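PDB 2OZH: N-acetyltransferase domain-containing protein from Xanthomonas campestris pv. campestris, which probably transfers acyl groups, most likely acetyl from acetyl-CoA, to a substrate not yet identified, as a putative member of the GNAT family. Local coordinates for residues Phe106-Ser111 against Tyr120-Pro125; Asp92-Met95 against Asp99-Gly102; Leu18-Leu23 against Ala36-Ala41. All coordinates share one frame; numbering follows the deposited sequence.

Contact 1: residues Phe106-Ser111 against Tyr120-Pro125; sequences FSLATS and YGFTPP. With EDO (1,2-ethanediol), chain E.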
# COMPACT_ATOMS: atom_id res chain seq x y z
N PHE A 106 -1.74 -8.98 -0.15
CA PHE A 106 -2.11 -8.23 -1.35
C PHE A 106 -3.56 -7.83 -1.11
O PHE A 106 -4.42 -8.70 -0.95
CB PHE A 106 -1.96 -9.11 -2.59
CG PHE A 106 -1.67 -8.37 -3.87
CD1 PHE A 106 -2.23 -7.14 -4.15
CD2 PHE A 106 -0.84 -8.96 -4.80
CE1 PHE A 106 -1.92 -6.48 -5.34
CE2 PHE A 106 -0.52 -8.34 -5.98
CZ PHE A 106 -1.09 -7.11 -6.27
N SER A 107 -3.82 -6.53 -1.06
CA SER A 107 -5.13 -5.99 -0.69
C SER A 107 -5.79 -5.22 -1.83
O SER A 107 -5.11 -4.71 -2.71
CB SER A 107 -4.96 -5.03 0.48
OG SER A 107 -4.41 -5.69 1.62
N LEU A 108 -7.11 -5.14 -1.78
CA LEU A 108 -7.88 -4.33 -2.72
C LEU A 108 -9.23 -4.01 -2.08
O LEU A 108 -9.62 -4.63 -1.10
CB LEU A 108 -8.06 -5.05 -4.05
CG LEU A 108 -8.85 -6.34 -4.08
CD1 LEU A 108 -10.37 -6.08 -4.04
CD2 LEU A 108 -8.46 -7.14 -5.33
N ALA A 109 -9.93 -3.03 -2.66
CA ALA A 109 -11.33 -2.75 -2.33
C ALA A 109 -12.15 -2.75 -3.60
O ALA A 109 -11.71 -2.14 -4.58
CB ALA A 109 -11.44 -1.41 -1.67
N THR A 110 -13.32 -3.39 -3.57
CA THR A 110 -14.20 -3.50 -4.74
C THR A 110 -15.65 -3.32 -4.31
O THR A 110 -16.08 -3.95 -3.37
CB THR A 110 -14.00 -4.86 -5.49
OG1 THR A 110 -14.88 -4.92 -6.63
CG2 THR A 110 -14.24 -6.05 -4.61
N SER A 111 -16.39 -2.49 -5.06
CA SER A 111 -17.81 -2.26 -4.78
C SER A 111 -18.65 -3.47 -5.19
O SER A 111 -19.54 -3.91 -4.44
CB SER A 111 -18.31 -1.00 -5.52
OG SER A 111 -17.63 0.18 -5.11
N TYR A 120 -8.75 -14.92 -8.60
CA TYR A 120 -7.32 -14.72 -8.45
C TYR A 120 -6.84 -15.00 -7.02
O TYR A 120 -5.72 -14.66 -6.67
CB TYR A 120 -6.98 -13.28 -8.86
CG TYR A 120 -7.37 -12.96 -10.29
CD1 TYR A 120 -6.57 -13.36 -11.35
CD2 TYR A 120 -8.54 -12.26 -10.58
CE1 TYR A 120 -6.92 -13.08 -12.66
CE2 TYR A 120 -8.90 -11.98 -11.90
CZ TYR A 120 -8.08 -12.38 -12.93
OH TYR A 120 -8.42 -12.09 -14.23
N GLY A 121 -7.69 -15.62 -6.20
CA GLY A 121 -7.29 -16.00 -4.86
C GLY A 121 -7.60 -15.00 -3.76
O GLY A 121 -7.33 -15.26 -2.59
N PHE A 122 -8.19 -13.87 -4.10
CA PHE A 122 -8.57 -12.88 -3.10
C PHE A 122 -9.77 -13.40 -2.32
O PHE A 122 -10.68 -14.04 -2.88
CB PHE A 122 -8.86 -11.53 -3.74
CG PHE A 122 -7.63 -10.83 -4.26
CD1 PHE A 122 -7.13 -11.08 -5.53
CD2 PHE A 122 -6.99 -9.89 -3.47
CE1 PHE A 122 -6.00 -10.44 -5.97
CE2 PHE A 122 -5.85 -9.24 -3.93
CZ PHE A 122 -5.36 -9.51 -5.17
N THR A 123 -9.79 -13.11 -1.03
CA THR A 123 -10.85 -13.52 -0.12
C THR A 123 -11.33 -12.33 0.70
O THR A 123 -10.60 -11.34 0.84
CB THR A 123 -10.35 -14.61 0.88
OG1 THR A 123 -9.34 -14.05 1.73
CG2 THR A 123 -9.79 -15.80 0.14
N PRO A 124 -12.48 -12.45 1.36
CA PRO A 124 -12.76 -11.46 2.40
C PRO A 124 -11.63 -11.49 3.44
O PRO A 124 -10.95 -12.50 3.59
CB PRO A 124 -14.08 -11.94 3.01
CG PRO A 124 -14.69 -12.83 1.96
CD PRO A 124 -13.54 -13.46 1.22
N PRO A 125 -11.43 -10.39 4.17
CA PRO A 125 -10.35 -10.42 5.12
C PRO A 125 -10.43 -11.49 6.15
O PRO A 125 -11.51 -11.85 6.64
CB PRO A 125 -10.41 -9.05 5.77
CG PRO A 125 -11.08 -8.18 4.73
CD PRO A 125 -12.12 -9.09 4.18
C1 EDO E . -9.21 -2.78 -8.51
O1 EDO E . -9.23 -1.40 -8.92
C2 EDO E . -9.83 -2.96 -7.16
O2 EDO E . -11.24 -2.75 -7.20
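The carbonyl oxygen of A109 accepts a 2.7 Å hydrogen bond from O2 of an ethanediol, just beyond the place where F106 and L108 of the strand pack on F122. The diol also bonds V75 N of strand 69-77. It thus sits between the two neighbouring parallel strands that splay apart in the GNAT fold, where relatives bind acetyl-CoA. F106 and L108 alternate with S107 along strand 105-109 and face the loop that follows helix 114-118, a helix closed by a Schellman motif with G121 as its C-prime residue. One face of the F122 ring takes the CD2 methyl of L108, 3.7 Å from the centroid and 14° off the normal, a clear CH-pi contact. A rim atom, CZ, is turned to the face of F106 in an offset edge-to-face pair, planes at 73° and centroids 5.7 Å apart. A flat, wide phenylalanine suits this place because it can offer a face to leucine and an edge to the other ring. The second subunit adds an antiparallel strand beside 106-109, and its M132 packs on L108. F122, with CG anti to its carbonyl carbon (chi1 -71°), ends with CE2 3.3 Å from F106 O.

Contact 2: residues Asp92-Met95 against Asp99-Gly102; sequences DAVM and DLQG. With EDO (1,2-ethanediol), chain H.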
# COMPACT_ATOMS: atom_id res chain seq x y z
N ASP A 92 -3.31 -11.24 -14.96
CA ASP A 92 -2.33 -12.29 -15.10
C ASP A 92 -0.91 -11.73 -14.96
O ASP A 92 -0.05 -12.34 -14.30
CB ASP A 92 -2.47 -13.03 -16.44
CG ASP A 92 -3.67 -13.96 -16.51
OD1 ASP A 92 -4.33 -14.23 -15.49
OD2 ASP A 92 -3.95 -14.41 -17.65
N ALA A 93 -0.66 -10.56 -15.54
CA ALA A 93 0.63 -9.94 -15.45
C ALA A 93 0.92 -9.48 -14.03
O ALA A 93 2.06 -9.58 -13.56
CB ALA A 93 0.69 -8.75 -16.39
N VAL A 94 -0.08 -8.95 -13.34
CA VAL A 94 0.09 -8.60 -11.91
C VAL A 94 0.47 -9.81 -11.08
O VAL A 94 1.41 -9.77 -10.27
CB VAL A 94 -1.18 -7.94 -11.34
CG1 VAL A 94 -1.11 -7.72 -9.84
CG2 VAL A 94 -1.48 -6.61 -12.05
N MSE A 95 -0.27 -10.90 -11.27
CA MSE A 95 -0.04 -12.09 -10.46
C MSE A 95 1.31 -12.72 -10.76
O MSE A 95 1.89 -13.39 -9.86
CB MSE A 95 -1.14 -13.11 -10.68
CG MSE A 95 -2.50 -12.73 -10.19
SE MSE A 95 -2.67 -12.65 -8.23
CE MSE A 95 -2.34 -10.84 -8.19
N ASP A 99 8.32 -8.81 -9.17
CA ASP A 99 8.50 -7.99 -7.95
C ASP A 99 7.30 -8.08 -7.03
O ASP A 99 7.26 -7.39 -6.02
CB ASP A 99 8.79 -6.54 -8.32
CG ASP A 99 10.11 -6.40 -9.10
OD1 ASP A 99 11.06 -7.15 -8.82
OD2 ASP A 99 10.19 -5.54 -9.99
N LEU A 100 6.30 -8.89 -7.38
CA LEU A 100 5.09 -9.06 -6.59
C LEU A 100 4.85 -10.50 -6.14
O LEU A 100 3.73 -10.92 -5.86
CB LEU A 100 3.87 -8.57 -7.36
CG LEU A 100 3.88 -7.12 -7.83
CD1 LEU A 100 2.62 -6.79 -8.60
CD2 LEU A 100 3.98 -6.16 -6.66
N GLN A 101 5.95 -11.25 -6.03
CA GLN A 101 5.89 -12.63 -5.57
C GLN A 101 6.22 -12.73 -4.09
O GLN A 101 6.92 -11.89 -3.54
CB GLN A 101 6.89 -13.50 -6.35
CG GLN A 101 6.68 -13.49 -7.86
CD GLN A 101 5.28 -13.87 -8.24
OE1 GLN A 101 4.80 -14.94 -7.86
NE2 GLN A 101 4.58 -12.99 -8.96
N GLY A 102 5.67 -13.76 -3.44
CA GLY A 102 5.99 -14.01 -2.05
C GLY A 102 5.47 -12.99 -1.06
O GLY A 102 5.98 -12.91 0.06
C1 EDO H . 2.93 -15.39 -4.79
O1 EDO H . 4.29 -15.84 -4.76
C2 EDO H . 2.06 -16.38 -4.04
O2 EDO H . 1.49 -15.84 -2.84
O HOH W 1 1.40 -11.00 -7.55
O HOH W 2 2.57 -16.24 -8.87
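The turn that carries the chain from helix 86-96 towards strand 105-109 folds back so that Q101 meets M95 and L100 meets V94. At the helix end carbonyls lack the usual partners further along the helix, and the Q101 amide supplies one: NE2 donates to M95 O at 2.9 Å with a nearly straight N-H...O angle of 172°. The acceptor lies in the amide plane of Q101, whereas the donor stands 40° above the M95 carbonyl plane. A bend at chi2 (-55°) curls the glutamine side chain back to make this reach, and NE2 also bonds H97 O. The other end of the amide joins in through a water that donates to Q101 OE1 at 2.8 Å and to M95 O at 3.1 Å. A second water lies between V94 O and L100 O, within hydrogen-bonding distance of both. Toward the sheet from these polar groups, L100 CD1 approaches V94 CG1 at 4.0 Å, and L46 and V62 continue the apolar layer. G102, at positive phi, gives its N-H to an ethanediol O1 at 2.8 Å. Helix 86-96 joins parallel neighbours 69-77 and 105-109, making this the helix-to-strand return of a GNAT beta-alpha-beta crossover.

Contact 3: residues Leu18-Leu23 against Ala36-Ala41; sequences LIHRTL and ALVQRA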
# COMPACT_ATOMS: atom_id res chain seq x y z
N LEU A 18 -5.48 10.08 -20.89
CA LEU A 18 -6.57 9.11 -20.90
C LEU A 18 -6.86 8.58 -19.50
O LEU A 18 -8.04 8.41 -19.11
CB LEU A 18 -6.22 7.93 -21.82
CG LEU A 18 -7.19 6.75 -21.80
CD1 LEU A 18 -8.48 7.05 -22.49
CD2 LEU A 18 -6.54 5.49 -22.35
N ILE A 19 -5.82 8.24 -18.75
CA ILE A 19 -6.00 7.70 -17.43
C ILE A 19 -6.66 8.75 -16.55
O ILE A 19 -7.55 8.45 -15.77
CB ILE A 19 -4.65 7.23 -16.85
CG1 ILE A 19 -4.09 6.06 -17.64
CG2 ILE A 19 -4.79 6.88 -15.37
CD1 ILE A 19 -2.61 5.86 -17.38
N HIS A 20 -6.16 9.97 -16.58
CA HIS A 20 -6.74 11.06 -15.81
C HIS A 20 -8.21 11.26 -16.13
O HIS A 20 -9.05 11.35 -15.23
CB HIS A 20 -5.95 12.34 -16.08
CG HIS A 20 -6.52 13.57 -15.46
ND1 HIS A 20 -6.46 14.79 -16.10
CD2 HIS A 20 -7.14 13.79 -14.28
CE1 HIS A 20 -7.06 15.70 -15.34
NE2 HIS A 20 -7.45 15.13 -14.21
N ARG A 21 -8.55 11.37 -17.40
CA ARG A 21 -9.96 11.58 -17.77
C ARG A 21 -10.82 10.44 -17.29
O ARG A 21 -11.91 10.64 -16.76
CB ARG A 21 -10.08 11.76 -19.29
CG ARG A 21 -9.44 13.04 -19.82
CD ARG A 21 -9.10 12.99 -21.40
NE ARG A 21 -8.19 14.09 -21.68
CZ ARG A 21 -7.01 14.03 -22.23
NH1 ARG A 21 -6.54 12.90 -22.79
NH2 ARG A 21 -6.25 15.11 -22.20
N THR A 22 -10.34 9.22 -17.49
CA THR A 22 -11.10 8.02 -17.12
C THR A 22 -11.34 7.97 -15.63
O THR A 22 -12.47 7.78 -15.16
CB THR A 22 -10.39 6.76 -17.61
OG1 THR A 22 -10.35 6.74 -19.05
CG2 THR A 22 -11.09 5.49 -17.09
N LEU A 23 -10.27 8.13 -14.86
CA LEU A 23 -10.39 8.06 -13.41
C LEU A 23 -11.26 9.20 -12.88
O LEU A 23 -12.14 9.00 -12.03
CB LEU A 23 -9.01 8.08 -12.74
CG LEU A 23 -8.14 6.85 -12.98
CD1 LEU A 23 -6.85 6.99 -12.25
CD2 LEU A 23 -8.84 5.56 -12.56
N ALA A 36 -2.25 16.32 -11.42
CA ALA A 36 -0.96 16.25 -10.74
C ALA A 36 -0.92 15.08 -9.81
O ALA A 36 0.16 14.47 -9.62
CB ALA A 36 -0.70 17.55 -9.97
N LEU A 37 -2.04 14.69 -9.22
CA LEU A 37 -2.08 13.54 -8.34
C LEU A 37 -2.02 12.26 -9.13
O LEU A 37 -1.42 11.27 -8.70
CB LEU A 37 -3.31 13.51 -7.42
CG LEU A 37 -3.33 14.46 -6.26
CD1 LEU A 37 -4.47 14.07 -5.32
CD2 LEU A 37 -1.97 14.46 -5.52
N VAL A 38 -2.69 12.22 -10.28
CA VAL A 38 -2.58 11.05 -11.17
C VAL A 38 -1.12 10.83 -11.54
O VAL A 38 -0.63 9.71 -11.46
CB VAL A 38 -3.47 11.23 -12.43
CG1 VAL A 38 -3.22 10.11 -13.43
CG2 VAL A 38 -4.93 11.26 -12.03
N GLN A 39 -0.44 11.88 -11.96
CA GLN A 39 0.94 11.75 -12.37
C GLN A 39 1.82 11.30 -11.22
O GLN A 39 2.63 10.38 -11.39
CB GLN A 39 1.48 13.05 -12.94
CG GLN A 39 2.90 12.88 -13.52
CD GLN A 39 2.95 12.09 -14.81
OE1 GLN A 39 2.41 12.54 -15.82
NE2 GLN A 39 3.61 10.95 -14.79
N ARG A 40 1.66 11.93 -10.06
CA ARG A 40 2.46 11.55 -8.90
C ARG A 40 2.21 10.09 -8.50
O ARG A 40 3.14 9.33 -8.21
CB ARG A 40 2.19 12.49 -7.74
CG ARG A 40 3.04 12.24 -6.51
CD ARG A 40 2.94 13.37 -5.49
NE ARG A 40 3.31 14.63 -6.13
CZ ARG A 40 2.52 15.70 -6.30
NH1 ARG A 40 1.30 15.76 -5.80
NH2 ARG A 40 3.00 16.76 -6.96
N ALA A 41 0.94 9.71 -8.49
CA ALA A 41 0.59 8.35 -8.14
C ALA A 41 1.28 7.37 -9.06
O ALA A 41 1.87 6.38 -8.62
CB ALA A 41 -0.93 8.16 -8.23
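The imidazole of H20 meets V38 through its CD2 carbon, which lies 4.0 Å from the CG2 methyl; the approach is oblique, and the two side chains cross at about a right angle. The other flat group, the guanidinium of R40, has A36 O of its own helix 4.2 Å above one face, offset toward the rim, while the R40 side chain also packs on Y66 of the second subunit. Together helices 16-26 and 35-43 form the helical pair that precedes the long central strands of the GNAT fold. V38 is the residue of 36-41 that meets 18-23; I42 and L35 of the same helix add contacts to I19 and H20. Its branching at CB makes valine apt here, since one residue can serve two partners: CG2 goes to the histidine, and CG1, anti to the backbone N at chi1 173°, reaches I19 CG2 at 4.1 Å. So short a side chain also suits the close backbones, whose CA atoms at H20 and V38 are 6.2 Å apart. I19, branched too, also packs against F59 of strand 55-64, linking the helix pair to the sheet. Histidine fits the boundary of this apolar patch because its carbon side can lie against a methyl while NE2 makes a weak hydrogen bond to I33 O in the loop before helix 35-43. On another side of helix 16-26, L18 O takes bonds of 2.9 Å from both T22 N and T22 OG1, which arrive from opposite faces of the carbonyl plane.

How the contacts relate
From the N terminus the chain first closes contact 3, where helices 16-26 and 35-43 meet across twelve intervening residues. It then runs through the central strands into helix 86-96, where contact 2 closes a tight return over three residues. Strand 105-109 follows, and contact 1 brings the chain back to it after helix 114-118, with eight residues between the segments. The three loops lie in series, neither nested nor crossed. Contacts 1 and 2 share one core, F106 CZ lying 3.6 Å from V94 CG1, so helix 86-96, strand 105-109 and the following loop pack together. Contact 3 lies across the chain's centre, about 23 Å from either, centre to centre. All three touch the second subunit.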